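Local coordinates for protein phospholethanolamine N-methyltransferase 2 (PDB 4KRI) that probably transfers methyl groups from S-adenosylmethionine to phosphomonomethylethanolamine and its methylated product, completing the nematode phosphoethanolamine route to phosphocholine, at residues A[11-16]-A[156-161]; A[50-55]-A[59-64]; A[85-90]-A[119-124]; A[146-151]-A[272-277]. All blocks are in the same frame, centred on the assembly; numbering follows the deposited sequence.

Interaction 1 (A[11-16]-A[156-161]); sequences IECLHH and DFIWTL
Cys13 faces strand 156-166 and lays its SG against both arms of Ile158, 3.9 Å from CG2 and 4.1 Å from CD1. Its CB meets the second residue on that side of the strand, with Thr160 OG1 3.8 Å away, in a van der Waals touch. The polar link between the segments runs through one water: it donates to Cys13 O (2.8 Å) and also hydrogen-bonds Thr160 OG1 (2.7 Å) and His16 ND1 (2.9 Å). The Thr160 hydroxyl is turned to the water because OG1 stands beside the backbone N (chi1 -63°), while CG2 takes the branch next to the carbonyl carbon. This bridge gives the buried hydroxyl a polar partner and ties it to the helix. Glu12 O lies 3.4 Å above one face of the His16 imidazole, over its centre; the ring is held by its ND1-water bond and by Tyr283, which packs edge-to-face with it. Ile101 of the neighbouring strand 98-105 touches both Ile158 and Thr160, while Trp159 and Phe157 turn to the other side and pack on helix 114-124. Helices thus cover both faces of strand 156-166, the layering of a three-layer alpha/beta/alpha sandwich.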
loop_
_atom_site.group_PDB
_atom_site.type_symbol
_atom_site.label_atom_id
_atom_site.label_comp_id
_atom_site.label_asym_id
_atom_site.label_seq_id
_atom_site.Cartn_x
_atom_site.Cartn_y
_atom_site.Cartn_z
ATOM N N ILE A 11 -15.628 -12.338 0.652
ATOM C CA ILE A 11 -15.176 -13.697 0.960
ATOM C C ILE A 11 -13.794 -13.965 0.371
ATOM O O ILE A 11 -12.988 -14.688 0.971
ATOM C CB ILE A 11 -16.208 -14.758 0.487
ATOM C CG1 ILE A 11 -17.547 -14.538 1.187
ATOM C CG2 ILE A 11 -15.711 -16.174 0.748
ATOM C CD1 ILE A 11 -17.408 -14.300 2.662
ATOM N N GLU A 12 -13.492 -13.369 -0.780
ATOM C CA GLU A 12 -12.135 -13.488 -1.319
ATOM C C GLU A 12 -11.108 -12.868 -0.370
ATOM O O GLU A 12 -10.027 -13.425 -0.173
ATOM C CB GLU A 12 -12.028 -12.852 -2.715
ATOM C CG GLU A 12 -12.769 -13.638 -3.790
ATOM C CD GLU A 12 -13.111 -12.782 -5.003
ATOM O OE1 GLU A 12 -12.746 -11.585 -5.008
ATOM O OE2 GLU A 12 -13.734 -13.313 -5.945
ATOM N N CYS A 13 -11.452 -11.722 0.216
ATOM C CA CYS A 13 -10.585 -11.088 1.211
ATOM C C CYS A 13 -10.312 -12.011 2.397
ATOM O O CYS A 13 -9.179 -12.079 2.898
ATOM C CB CYS A 13 -11.187 -9.774 1.697
ATOM S SG CYS A 13 -11.159 -8.460 0.447
ATOM N N LEU A 14 -11.340 -12.726 2.838
ATOM C CA LEU A 14 -11.191 -13.691 3.928
ATOM C C LEU A 14 -10.186 -14.766 3.521
ATOM O O LEU A 14 -9.283 -15.115 4.284
ATOM C CB LEU A 14 -12.551 -14.322 4.279
ATOM C CG LEU A 14 -12.497 -15.458 5.308
ATOM C CD1 LEU A 14 -11.858 -14.985 6.629
ATOM C CD2 LEU A 14 -13.900 -16.026 5.547
ATOM N N HIS A 15 -10.332 -15.278 2.306
ATOM C CA HIS A 15 -9.426 -16.330 1.835
ATOM C C HIS A 15 -7.983 -15.891 1.570
ATOM O O HIS A 15 -7.099 -16.736 1.454
ATOM C CB HIS A 15 -10.035 -17.073 0.647
ATOM C CG HIS A 15 -11.140 -17.997 1.051
ATOM N ND1 HIS A 15 -10.904 -19.256 1.565
ATOM C CD2 HIS A 15 -12.486 -17.826 1.082
ATOM C CE1 HIS A 15 -12.058 -19.827 1.871
ATOM N NE2 HIS A 15 -13.031 -18.983 1.583
ATOM N N HIS A 16 -7.723 -14.587 1.512
ATOM C CA HIS A 16 -6.331 -14.128 1.472
ATOM C C HIS A 16 -5.590 -14.558 2.731
ATOM O O HIS A 16 -4.380 -14.834 2.695
ATOM C CB HIS A 16 -6.247 -12.612 1.345
ATOM C CG HIS A 16 -6.728 -12.094 0.030
ATOM N ND1 HIS A 16 -7.176 -10.801 -0.142
ATOM C CD2 HIS A 16 -6.837 -12.696 -1.179
ATOM C CE1 HIS A 16 -7.538 -10.631 -1.402
ATOM N NE2 HIS A 16 -7.339 -11.763 -2.053
ATOM N N ASP A 156 -15.047 3.066 -1.155
ATOM C CA ASP A 156 -15.829 2.020 -0.501
ATOM C C ASP A 156 -14.781 0.993 -0.062
ATOM O O ASP A 156 -14.154 0.351 -0.902
ATOM C CB ASP A 156 -16.838 1.444 -1.510
ATOM C CG ASP A 156 -17.929 0.626 -0.860
ATOM O OD1 ASP A 156 -17.851 0.388 0.371
ATOM O OD2 ASP A 156 -18.875 0.206 -1.584
ATOM N N PHE A 157 -14.537 0.878 1.243
ATOM C CA PHE A 157 -13.358 0.121 1.706
ATOM C C PHE A 157 -13.659 -1.206 2.403
ATOM O O PHE A 157 -14.709 -1.369 3.012
ATOM C CB PHE A 157 -12.518 1.005 2.623
ATOM C CG PHE A 157 -11.928 2.191 1.925
ATOM C CD1 PHE A 157 -10.901 2.025 1.012
ATOM C CD2 PHE A 157 -12.427 3.465 2.158
ATOM C CE1 PHE A 157 -10.341 3.116 0.363
ATOM C CE2 PHE A 157 -11.887 4.565 1.508
ATOM C CZ PHE A 157 -10.836 4.388 0.607
ATOM N N ILE A 158 -12.720 -2.144 2.293
ATOM C CA ILE A 158 -12.762 -3.412 3.015
ATOM C C ILE A 158 -11.482 -3.520 3.823
ATOM O O ILE A 158 -10.391 -3.519 3.255
ATOM C CB ILE A 158 -12.787 -4.599 2.058
ATOM C CG1 ILE A 158 -13.976 -4.482 1.095
ATOM C CG2 ILE A 158 -12.858 -5.921 2.842
ATOM C CD1 ILE A 158 -13.862 -5.417 -0.106
ATOM N N TRP A 159 -11.599 -3.611 5.142
ATOM C CA TRP A 159 -10.421 -3.882 5.966
ATOM C C TRP A 159 -10.335 -5.372 6.219
ATOM O O TRP A 159 -11.336 -6.014 6.501
ATOM C CB TRP A 159 -10.527 -3.174 7.331
ATOM C CG TRP A 159 -10.270 -1.702 7.316
ATOM C CD1 TRP A 159 -9.114 -1.066 7.681
ATOM C CD2 TRP A 159 -11.191 -0.676 6.948
ATOM N NE1 TRP A 159 -9.268 0.302 7.555
ATOM C CE2 TRP A 159 -10.532 0.562 7.099
ATOM C CE3 TRP A 159 -12.516 -0.680 6.498
ATOM C CZ2 TRP A 159 -11.152 1.782 6.818
ATOM C CZ3 TRP A 159 -13.126 0.525 6.215
ATOM C CH2 TRP A 159 -12.443 1.739 6.374
ATOM N N THR A 160 -9.131 -5.917 6.146
ATOM C CA THR A 160 -8.886 -7.294 6.563
ATOM C C THR A 160 -7.972 -7.202 7.772
ATOM O O THR A 160 -6.856 -6.711 7.649
ATOM C CB THR A 160 -8.152 -8.089 5.456
ATOM O OG1 THR A 160 -8.980 -8.165 4.283
ATOM C CG2 THR A 160 -7.869 -9.511 5.927
ATOM N N LEU A 161 -8.445 -7.668 8.929
ATOM C CA LEU A 161 -7.680 -7.581 10.186
ATOM C C LEU A 161 -7.726 -8.930 10.887
ATOM O O LEU A 161 -8.656 -9.703 10.674
ATOM C CB LEU A 161 -8.317 -6.523 11.098
ATOM C CG LEU A 161 -8.546 -5.128 10.509
ATOM C CD1 LEU A 161 -9.448 -4.300 11.427
ATOM C CD2 LEU A 161 -7.227 -4.418 10.288
HETATM O O HOH W 1 -7.743 -9.705 2.450
#

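Interaction 2 (A[50-55]-A[59-64]); sequences SFCKEV and KNLSNL
Ser50 and Leu61 come within 7.4 Å, CA to CA, where the chain leaves strand 48-52, turns through a short 3-10 segment and doubles back over the strand's end. The backbones then diverge: Cys52 CA and Asn60 CA are 9.0 Å apart, too far for strand pairing. Strand 48-52 pairs in parallel with strand 25-29, which in turn pairs with 64-70, so residues 53-63 carry the chain past strand 25-29 within the parallel part of an alpha/beta sheet, by an irregular link with 3-10 geometry instead of a full helix. Leu61 reaches into the bend. Its forked end divides between two residues of the strand that point the same way, CD1 lying 3.8 Å from Ser50 CB and CD2 4.3 Å from Cys52 SG. Cys52 brings its sulfur round between its own backbone N and carbonyl carbon (chi1 51°), and Ser57 in the loop touches the same side chain. Phe51, between them, points to the other side, where Arg36 makes a cation-pi contact with its ring.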
loop_
_atom_site.group_PDB
_atom_site.type_symbol
_atom_site.label_atom_id
_atom_site.label_comp_id
_atom_site.label_asym_id
_atom_site.label_seq_id
_atom_site.Cartn_x
_atom_site.Cartn_y
_atom_site.Cartn_z
ATOM N N SER A 50 -23.732 -17.469 12.046
ATOM C CA SER A 50 -24.649 -16.721 12.906
ATOM C C SER A 50 -24.775 -15.321 12.336
ATOM O O SER A 50 -23.774 -14.734 11.939
ATOM C CB SER A 50 -24.095 -16.612 14.326
ATOM O OG SER A 50 -23.715 -17.878 14.835
ATOM N N PHE A 51 -25.980 -14.758 12.308
ATOM C CA PHE A 51 -26.083 -13.383 11.828
ATOM C C PHE A 51 -26.805 -12.439 12.785
ATOM O O PHE A 51 -27.698 -12.840 13.537
ATOM C CB PHE A 51 -26.695 -13.317 10.423
ATOM C CG PHE A 51 -28.166 -13.603 10.381
ATOM C CD1 PHE A 51 -29.092 -12.583 10.564
ATOM C CD2 PHE A 51 -28.628 -14.886 10.124
ATOM C CE1 PHE A 51 -30.449 -12.844 10.517
ATOM C CE2 PHE A 51 -29.989 -15.154 10.070
ATOM C CZ PHE A 51 -30.900 -14.133 10.269
ATOM N N CYS A 52 -26.418 -11.172 12.745
ATOM C CA CYS A 52 -27.146 -10.162 13.492
ATOM C C CYS A 52 -27.206 -8.848 12.737
ATOM O O CYS A 52 -26.475 -8.642 11.769
ATOM C CB CYS A 52 -26.559 -9.975 14.885
ATOM S SG CYS A 52 -24.784 -9.701 14.960
ATOM N N LYS A 53 -28.086 -7.963 13.188
ATOM C CA LYS A 53 -28.377 -6.745 12.444
ATOM C C LYS A 53 -28.028 -5.476 13.217
ATOM O O LYS A 53 -28.120 -4.369 12.683
ATOM C CB LYS A 53 -29.850 -6.757 12.023
ATOM C CG LYS A 53 -30.238 -8.046 11.299
ATOM C CD LYS A 53 -31.742 -8.246 11.216
ATOM C CE LYS A 53 -32.416 -7.106 10.473
ATOM N NZ LYS A 53 -33.877 -7.340 10.277
ATOM N N GLU A 54 -27.608 -5.639 14.469
ATOM C CA GLU A 54 -27.141 -4.514 15.283
ATOM C C GLU A 54 -25.924 -4.956 16.071
ATOM O O GLU A 54 -25.780 -6.143 16.376
ATOM C CB GLU A 54 -28.236 -4.045 16.251
ATOM C CG GLU A 54 -29.080 -2.879 15.749
ATOM C CD GLU A 54 -30.130 -2.429 16.765
ATOM O OE1 GLU A 54 -29.800 -2.321 17.968
ATOM O OE2 GLU A 54 -31.289 -2.191 16.358
ATOM N N VAL A 55 -25.051 -4.018 16.423
ATOM C CA VAL A 55 -23.806 -4.413 17.077
ATOM C C VAL A 55 -24.020 -4.986 18.478
ATOM O O VAL A 55 -23.241 -5.817 18.933
ATOM C CB VAL A 55 -22.697 -3.308 17.032
ATOM C CG1 VAL A 55 -23.124 -2.135 16.172
ATOM C CG2 VAL A 55 -22.272 -2.872 18.435
ATOM N N LYS A 59 -22.878 -9.654 21.343
ATOM C CA LYS A 59 -22.736 -10.300 22.644
ATOM C C LYS A 59 -23.143 -11.773 22.575
ATOM O O LYS A 59 -22.831 -12.554 23.485
ATOM C CB LYS A 59 -23.607 -9.593 23.694
ATOM C CG LYS A 59 -25.082 -10.014 23.637
ATOM C CD LYS A 59 -25.890 -9.491 24.827
ATOM C CE LYS A 59 -27.254 -10.182 24.893
ATOM N NZ LYS A 59 -28.206 -9.503 25.815
ATOM N N ASN A 60 -23.847 -12.142 21.503
ATOM C CA ASN A 60 -24.391 -13.488 21.354
ATOM C C ASN A 60 -23.484 -14.350 20.492
ATOM O O ASN A 60 -23.734 -15.552 20.301
ATOM C CB ASN A 60 -25.786 -13.413 20.739
ATOM C CG ASN A 60 -26.773 -12.694 21.644
ATOM O OD1 ASN A 60 -26.695 -12.822 22.868
ATOM N ND2 ASN A 60 -27.701 -11.939 21.054
ATOM N N LEU A 61 -22.434 -13.726 19.983
ATOM C CA LEU A 61 -21.458 -14.414 19.144
ATOM C C LEU A 61 -20.147 -14.658 19.887
ATOM O O LEU A 61 -19.663 -13.787 20.618
ATOM C CB LEU A 61 -21.194 -13.599 17.878
ATOM C CG LEU A 61 -22.088 -13.838 16.652
ATOM C CD1 LEU A 61 -23.544 -13.917 17.001
ATOM C CD2 LEU A 61 -21.876 -12.740 15.631
ATOM N N SER A 62 -19.569 -15.847 19.699
ATOM C CA SER A 62 -18.284 -16.173 20.313
ATOM C C SER A 62 -17.585 -17.288 19.543
ATOM O O SER A 62 -18.211 -17.967 18.729
ATOM C CB SER A 62 -18.459 -16.598 21.777
ATOM O OG SER A 62 -19.018 -17.897 21.866
ATOM N N ASN A 63 -16.292 -17.465 19.813
ATOM C CA ASN A 63 -15.505 -18.533 19.195
ATOM C C ASN A 63 -15.570 -18.498 17.659
ATOM O O ASN A 63 -15.579 -19.542 16.995
ATOM C CB ASN A 63 -15.952 -19.904 19.724
ATOM C CG ASN A 63 -14.868 -20.964 19.597
ATOM O OD1 ASN A 63 -13.699 -20.717 19.904
ATOM N ND2 ASN A 63 -15.254 -22.150 19.142
ATOM N N LEU A 64 -15.624 -17.299 17.090
ATOM C CA LEU A 64 -15.739 -17.175 15.635
ATOM C C LEU A 64 -14.388 -17.311 14.957
ATOM O O LEU A 64 -13.380 -16.788 15.442
ATOM C CB LEU A 64 -16.323 -15.822 15.239
ATOM C CG LEU A 64 -17.733 -15.484 15.724
ATOM C CD1 LEU A 64 -18.099 -14.124 15.159
ATOM C CD2 LEU A 64 -18.741 -16.522 15.258
#

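Interaction 3 (A[85-90]-A[119-124]); sequences KFITAA and TDYFDV
Ile87 carries the contact from helix 80-93, its CA 7.6 Å from Phe122 CA of helix 114-124. Just before it, Phe86 leans only loosely toward the other helix and packs on Val69 of strand 64-70 and Leu73, with the methyl of Ala90 over one face of its ring. Ile87 itself sends CD1 straight out between two aromatic neighbours on an extended side chain, with the terminal methyl as the leading atom. CD1 sits 3.7 Å from Tyr121 CD2 and equally 3.7 Å from Phe122 CD1, at the edge of each ring and near its plane. Behind it, Ile87 CG1 adds a touch at 4.1 Å to Phe122 CE1. The two rings come from consecutive residues but leave the helix by different torsions, Tyr121 with CG anti to the backbone N (chi1 -156°) and Phe122 with CG beside it (chi1 -66°), so that the two ring edges flank the methyl. Further on, Thr88 turns its hydroxyl back to Asp84 O. Asp84 also uses OD1 to bond Tyr121 OH, pinning the tyrosine ring to helix 80-93, while Phe122 packs edge-to-face with Trp159. Since the methyl meets ring edges and not faces, this is dispersion and close fit, not CH-pi bonding; a directional link between the helices is the Tyr121 OH-Asp84 OD1 hydrogen bond.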
loop_
_atom_site.group_PDB
_atom_site.type_symbol
_atom_site.label_atom_id
_atom_site.label_comp_id
_atom_site.label_asym_id
_atom_site.label_seq_id
_atom_site.Cartn_x
_atom_site.Cartn_y
_atom_site.Cartn_z
ATOM N N LYS A 85 -17.071 0.480 21.519
ATOM C CA LYS A 85 -17.951 -0.634 21.861
ATOM C C LYS A 85 -17.919 -1.714 20.784
ATOM O O LYS A 85 -17.884 -2.904 21.096
ATOM C CB LYS A 85 -19.387 -0.157 22.116
ATOM C CG LYS A 85 -19.669 0.093 23.577
ATOM C CD LYS A 85 -20.849 1.025 23.768
ATOM C CE LYS A 85 -21.072 1.303 25.247
ATOM N NZ LYS A 85 -21.329 0.037 26.000
ATOM N N PHE A 86 -17.914 -1.299 19.522
ATOM C CA PHE A 86 -17.877 -2.260 18.425
ATOM C C PHE A 86 -16.563 -3.021 18.382
ATOM O O PHE A 86 -16.558 -4.237 18.232
ATOM C CB PHE A 86 -18.098 -1.595 17.064
ATOM C CG PHE A 86 -17.634 -2.443 15.914
ATOM C CD1 PHE A 86 -18.381 -3.536 15.498
ATOM C CD2 PHE A 86 -16.437 -2.174 15.271
ATOM C CE1 PHE A 86 -17.946 -4.339 14.449
ATOM C CE2 PHE A 86 -15.997 -2.972 14.225
ATOM C CZ PHE A 86 -16.759 -4.053 13.810
ATOM N N ILE A 87 -15.444 -2.310 18.478
ATOM C CA ILE A 87 -14.150 -2.990 18.384
ATOM C C ILE A 87 -14.013 -3.980 19.527
ATOM O O ILE A 87 -13.515 -5.093 19.344
ATOM C CB ILE A 87 -12.978 -2.009 18.406
ATOM C CG1 ILE A 87 -13.108 -1.033 17.239
ATOM C CG2 ILE A 87 -11.659 -2.762 18.313
ATOM C CD1 ILE A 87 -12.102 0.108 17.272
ATOM N N THR A 88 -14.469 -3.562 20.703
ATOM C CA THR A 88 -14.478 -4.423 21.875
ATOM C C THR A 88 -15.303 -5.678 21.622
ATOM O O THR A 88 -14.838 -6.790 21.869
ATOM C CB THR A 88 -15.026 -3.677 23.098
ATOM O OG1 THR A 88 -14.164 -2.570 23.385
ATOM C CG2 THR A 88 -15.080 -4.596 24.309
ATOM N N ALA A 89 -16.510 -5.503 21.099
ATOM C CA ALA A 89 -17.412 -6.636 20.885
ATOM C C ALA A 89 -16.864 -7.543 19.789
ATOM O O ALA A 89 -16.984 -8.765 19.859
ATOM C CB ALA A 89 -18.813 -6.147 20.527
ATOM N N ALA A 90 -16.262 -6.944 18.769
ATOM C CA ALA A 90 -15.674 -7.728 17.687
ATOM C C ALA A 90 -14.533 -8.604 18.197
ATOM O O ALA A 90 -14.470 -9.790 17.880
ATOM C CB ALA A 90 -15.198 -6.815 16.561
ATOM N N THR A 119 -8.004 3.199 10.065
ATOM C CA THR A 119 -7.000 2.141 10.059
ATOM C C THR A 119 -6.091 2.266 11.273
ATOM O O THR A 119 -5.809 1.273 11.957
ATOM C CB THR A 119 -6.174 2.173 8.764
ATOM O OG1 THR A 119 -7.071 2.105 7.648
ATOM C CG2 THR A 119 -5.209 0.996 8.706
ATOM N N ASP A 120 -5.652 3.486 11.565
ATOM C CA ASP A 120 -4.809 3.702 12.738
ATOM C C ASP A 120 -5.565 3.376 14.023
ATOM O O ASP A 120 -5.008 2.792 14.949
ATOM C CB ASP A 120 -4.297 5.146 12.783
ATOM C CG ASP A 120 -3.191 5.408 11.773
ATOM O OD1 ASP A 120 -2.558 4.437 11.301
ATOM O OD2 ASP A 120 -2.946 6.597 11.464
ATOM N N TYR A 121 -6.841 3.740 14.070
ATOM C CA TYR A 121 -7.653 3.503 15.257
ATOM C C TYR A 121 -7.770 2.005 15.549
ATOM O O TYR A 121 -7.627 1.571 16.693
ATOM C CB TYR A 121 -9.043 4.103 15.062
ATOM C CG TYR A 121 -9.766 4.432 16.348
ATOM C CD1 TYR A 121 -9.686 5.703 16.900
ATOM C CD2 TYR A 121 -10.536 3.482 17.002
ATOM C CE1 TYR A 121 -10.347 6.018 18.067
ATOM C CE2 TYR A 121 -11.199 3.786 18.179
ATOM C CZ TYR A 121 -11.099 5.056 18.705
ATOM O OH TYR A 121 -11.755 5.382 19.873
ATOM N N PHE A 122 -8.046 1.223 14.509
ATOM C CA PHE A 122 -8.145 -0.228 14.646
ATOM C C PHE A 122 -6.800 -0.818 15.070
ATOM O O PHE A 122 -6.743 -1.766 15.864
ATOM C CB PHE A 122 -8.557 -0.856 13.310
ATOM C CG PHE A 122 -9.937 -0.485 12.859
ATOM C CD1 PHE A 122 -10.934 -0.207 13.779
ATOM C CD2 PHE A 122 -10.238 -0.420 11.501
ATOM C CE1 PHE A 122 -12.214 0.127 13.362
ATOM C CE2 PHE A 122 -11.507 -0.085 11.079
ATOM C CZ PHE A 122 -12.498 0.195 12.014
ATOM N N ASP A 123 -5.719 -0.251 14.542
ATOM C CA ASP A 123 -4.375 -0.807 14.753
ATOM C C ASP A 123 -3.877 -0.568 16.179
ATOM O O ASP A 123 -3.044 -1.317 16.696
ATOM C CB ASP A 123 -3.395 -0.205 13.736
ATOM C CG ASP A 123 -2.164 -1.073 13.509
ATOM O OD1 ASP A 123 -2.288 -2.316 13.451
ATOM O OD2 ASP A 123 -1.060 -0.508 13.383
ATOM N N VAL A 124 -4.403 0.476 16.811
ATOM C CA VAL A 124 -3.939 0.921 18.123
ATOM C C VAL A 124 -4.768 0.336 19.271
ATOM O O VAL A 124 -4.254 0.117 20.370
ATOM C CB VAL A 124 -3.923 2.476 18.173
ATOM C CG1 VAL A 124 -3.921 2.997 19.593
ATOM C CG2 VAL A 124 -2.720 3.012 17.400
#

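Interaction 4 (A[146-151]-A[272-277]); sequences DSVYVH and RVTYAV
Thr274 OG1 is taken up by His249 ND1 of the adjacent strand, while its methyl CG2 faces helix 145-151. The torsion suits both jobs: OG1 lies between the backbone N and the carbonyl carbon (chi1 57°), and CG2 is anti to the carbonyl carbon. Two consecutive helix residues meet this methyl. Tyr149 brings its phenol end across, OH 3.9 Å from Thr274 CG2, with the two side chains at about a right angle; the touch is van der Waals, and the ring reaches the strand only at its tip. Val148 CG1 approaches the same methyl more loosely, at 4.5 Å, its CA 8.2 Å from Thr274 CA. Polar bonds just outside fasten the surroundings. Trp154 packs on Val148 and gives its NE1 to Val273 O, so Trp154 meets both segments, and Glu143 OE1 accepts from Tyr275 N. On the other side of the strand, Tyr275 packs on helix 255-268 and Val273 on helix 235-244. Strand 273-277 pairs in parallel with 247-252 and antiparallel with 132-143 of the N-terminal region. Its place is consistent with the third strand of a class I methyltransferase, the edge strand of the Rossmann-like sheet, here extended by 132-143, and the contact belongs to the seam where the N-terminal region joins the methyltransferase domain.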
loop_
_atom_site.group_PDB
_atom_site.type_symbol
_atom_site.label_atom_id
_atom_site.label_comp_id
_atom_site.label_asym_id
_atom_site.label_seq_id
_atom_site.Cartn_x
_atom_site.Cartn_y
_atom_site.Cartn_z
ATOM N N ASP A 146 -16.810 -3.441 -7.192
ATOM C CA ASP A 146 -18.117 -3.185 -7.763
ATOM C C ASP A 146 -18.392 -1.694 -7.700
ATOM O O ASP A 146 -18.975 -1.114 -8.616
ATOM C CB ASP A 146 -19.175 -3.942 -6.966
ATOM C CG ASP A 146 -20.517 -3.911 -7.618
ATOM O OD1 ASP A 146 -20.732 -4.703 -8.567
ATOM O OD2 ASP A 146 -21.368 -3.099 -7.177
ATOM N N SER A 147 -17.969 -1.067 -6.615
ATOM C CA SER A 147 -18.293 0.344 -6.423
ATOM C C SER A 147 -17.490 1.224 -7.373
ATOM O O SER A 147 -17.984 2.249 -7.835
ATOM C CB SER A 147 -18.052 0.745 -4.966
ATOM O OG SER A 147 -18.951 0.035 -4.134
ATOM N N VAL A 148 -16.259 0.815 -7.678
ATOM C CA VAL A 148 -15.470 1.551 -8.658
ATOM C C VAL A 148 -16.110 1.473 -10.038
ATOM O O VAL A 148 -16.286 2.492 -10.729
ATOM C CB VAL A 148 -14.032 0.988 -8.750
ATOM C CG1 VAL A 148 -13.281 1.681 -9.890
ATOM C CG2 VAL A 148 -13.287 1.194 -7.420
ATOM N N TYR A 149 -16.474 0.263 -10.445
ATOM C CA TYR A 149 -16.874 0.033 -11.829
ATOM C C TYR A 149 -18.320 0.395 -12.151
ATOM O O TYR A 149 -18.627 0.664 -13.302
ATOM C CB TYR A 149 -16.601 -1.421 -12.228
ATOM C CG TYR A 149 -15.133 -1.771 -12.104
ATOM C CD1 TYR A 149 -14.158 -0.959 -12.659
ATOM C CD2 TYR A 149 -14.734 -2.916 -11.436
ATOM C CE1 TYR A 149 -12.812 -1.284 -12.544
ATOM C CE2 TYR A 149 -13.398 -3.243 -11.313
ATOM C CZ TYR A 149 -12.440 -2.430 -11.874
ATOM O OH TYR A 149 -11.095 -2.767 -11.755
ATOM N N VAL A 150 -19.190 0.382 -11.138
ATOM C CA VAL A 150 -20.623 0.636 -11.340
ATOM C C VAL A 150 -21.035 2.022 -10.838
ATOM O O VAL A 150 -21.941 2.665 -11.394
ATOM C CB VAL A 150 -21.476 -0.455 -10.647
ATOM C CG1 VAL A 150 -22.981 -0.155 -10.772
ATOM C CG2 VAL A 150 -21.161 -1.815 -11.241
ATOM N N HIS A 151 -20.370 2.485 -9.790
ATOM C CA HIS A 151 -20.784 3.731 -9.137
ATOM C C HIS A 151 -19.740 4.846 -9.115
ATOM O O HIS A 151 -19.948 5.873 -8.454
ATOM C CB HIS A 151 -21.232 3.436 -7.702
ATOM C CG HIS A 151 -22.383 2.489 -7.616
ATOM N ND1 HIS A 151 -23.628 2.786 -8.131
ATOM C CD2 HIS A 151 -22.486 1.256 -7.066
ATOM C CE1 HIS A 151 -24.444 1.771 -7.914
ATOM N NE2 HIS A 151 -23.779 0.832 -7.266
ATOM N N ARG A 272 -9.365 2.649 -14.788
ATOM C CA ARG A 272 -8.191 1.788 -15.013
ATOM C C ARG A 272 -7.338 1.630 -13.775
ATOM O O ARG A 272 -6.484 0.745 -13.713
ATOM C CB ARG A 272 -7.323 2.338 -16.161
ATOM C CG ARG A 272 -8.029 2.127 -17.511
ATOM C CD ARG A 272 -7.411 2.939 -18.639
ATOM N NE ARG A 272 -7.385 4.375 -18.361
ATOM C CZ ARG A 272 -7.194 5.305 -19.289
ATOM N NH1 ARG A 272 -7.062 4.951 -20.563
ATOM N NH2 ARG A 272 -7.164 6.586 -18.951
ATOM N N VAL A 273 -7.572 2.474 -12.776
ATOM C CA VAL A 273 -6.683 2.531 -11.627
ATOM C C VAL A 273 -7.380 2.160 -10.330
ATOM O O VAL A 273 -8.417 2.711 -10.000
ATOM C CB VAL A 273 -6.117 3.939 -11.471
ATOM C CG1 VAL A 273 -5.250 4.027 -10.211
ATOM C CG2 VAL A 273 -5.286 4.286 -12.693
ATOM N N THR A 274 -6.798 1.221 -9.593
ATOM C CA THR A 274 -7.327 0.850 -8.279
ATOM C C THR A 274 -6.142 0.781 -7.310
ATOM O O THR A 274 -4.997 0.705 -7.750
ATOM C CB THR A 274 -8.083 -0.487 -8.315
ATOM O OG1 THR A 274 -7.213 -1.516 -8.816
ATOM C CG2 THR A 274 -9.372 -0.365 -9.194
ATOM N N TYR A 275 -6.420 0.821 -6.009
ATOM C CA TYR A 275 -5.375 0.892 -4.986
ATOM C C TYR A 275 -5.673 -0.033 -3.804
ATOM O O TYR A 275 -6.833 -0.350 -3.536
ATOM C CB TYR A 275 -5.274 2.325 -4.458
ATOM C CG TYR A 275 -4.800 3.361 -5.455
ATOM C CD1 TYR A 275 -3.566 3.244 -6.076
ATOM C CD2 TYR A 275 -5.577 4.474 -5.747
ATOM C CE1 TYR A 275 -3.112 4.209 -6.974
ATOM C CE2 TYR A 275 -5.131 5.448 -6.647
ATOM C CZ TYR A 275 -3.916 5.299 -7.260
ATOM O OH TYR A 275 -3.483 6.282 -8.133
ATOM N N ALA A 276 -4.627 -0.466 -3.092
ATOM C CA ALA A 276 -4.806 -1.242 -1.855
ATOM C C ALA A 276 -3.712 -0.861 -0.868
ATOM O O ALA A 276 -2.580 -0.610 -1.279
ATOM C CB ALA A 276 -4.754 -2.754 -2.128
ATOM N N VAL A 277 -4.053 -0.766 0.418
ATOM C CA VAL A 277 -3.028 -0.604 1.443
ATOM C C VAL A 277 -2.584 -2.007 1.850
ATOM O O VAL A 277 -3.400 -2.804 2.311
ATOM C CB VAL A 277 -3.589 0.091 2.696
ATOM C CG1 VAL A 277 -2.468 0.399 3.684
ATOM C CG2 VAL A 277 -4.318 1.365 2.318
#

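How the interactions relate
Strand 156-166 connects three of the contacts. Interaction 1 touches interaction 3 through Trp159 NE1 and Thr119 OG1, 2.8 Å apart and probably hydrogen-bonded, and interaction 4 through Asp156 OD2 and Ser147 OG, probably bonded at 2.6 Å. Interaction 2 lies at the far side of the N-terminal region, close to interaction 3 (nearest atoms about 4 Å) but not touching it, and about 9 Å from interaction 1; its centre is 30 Å from that of interaction 4. Interactions 1 to 3 lie within the N-terminal region, whereas interaction 4 joins it to the methyltransferase domain. The phosphomonomethylethanolamine pocket, lined by residues such as Asp297 and Tyr327, includes none of the contacting residues.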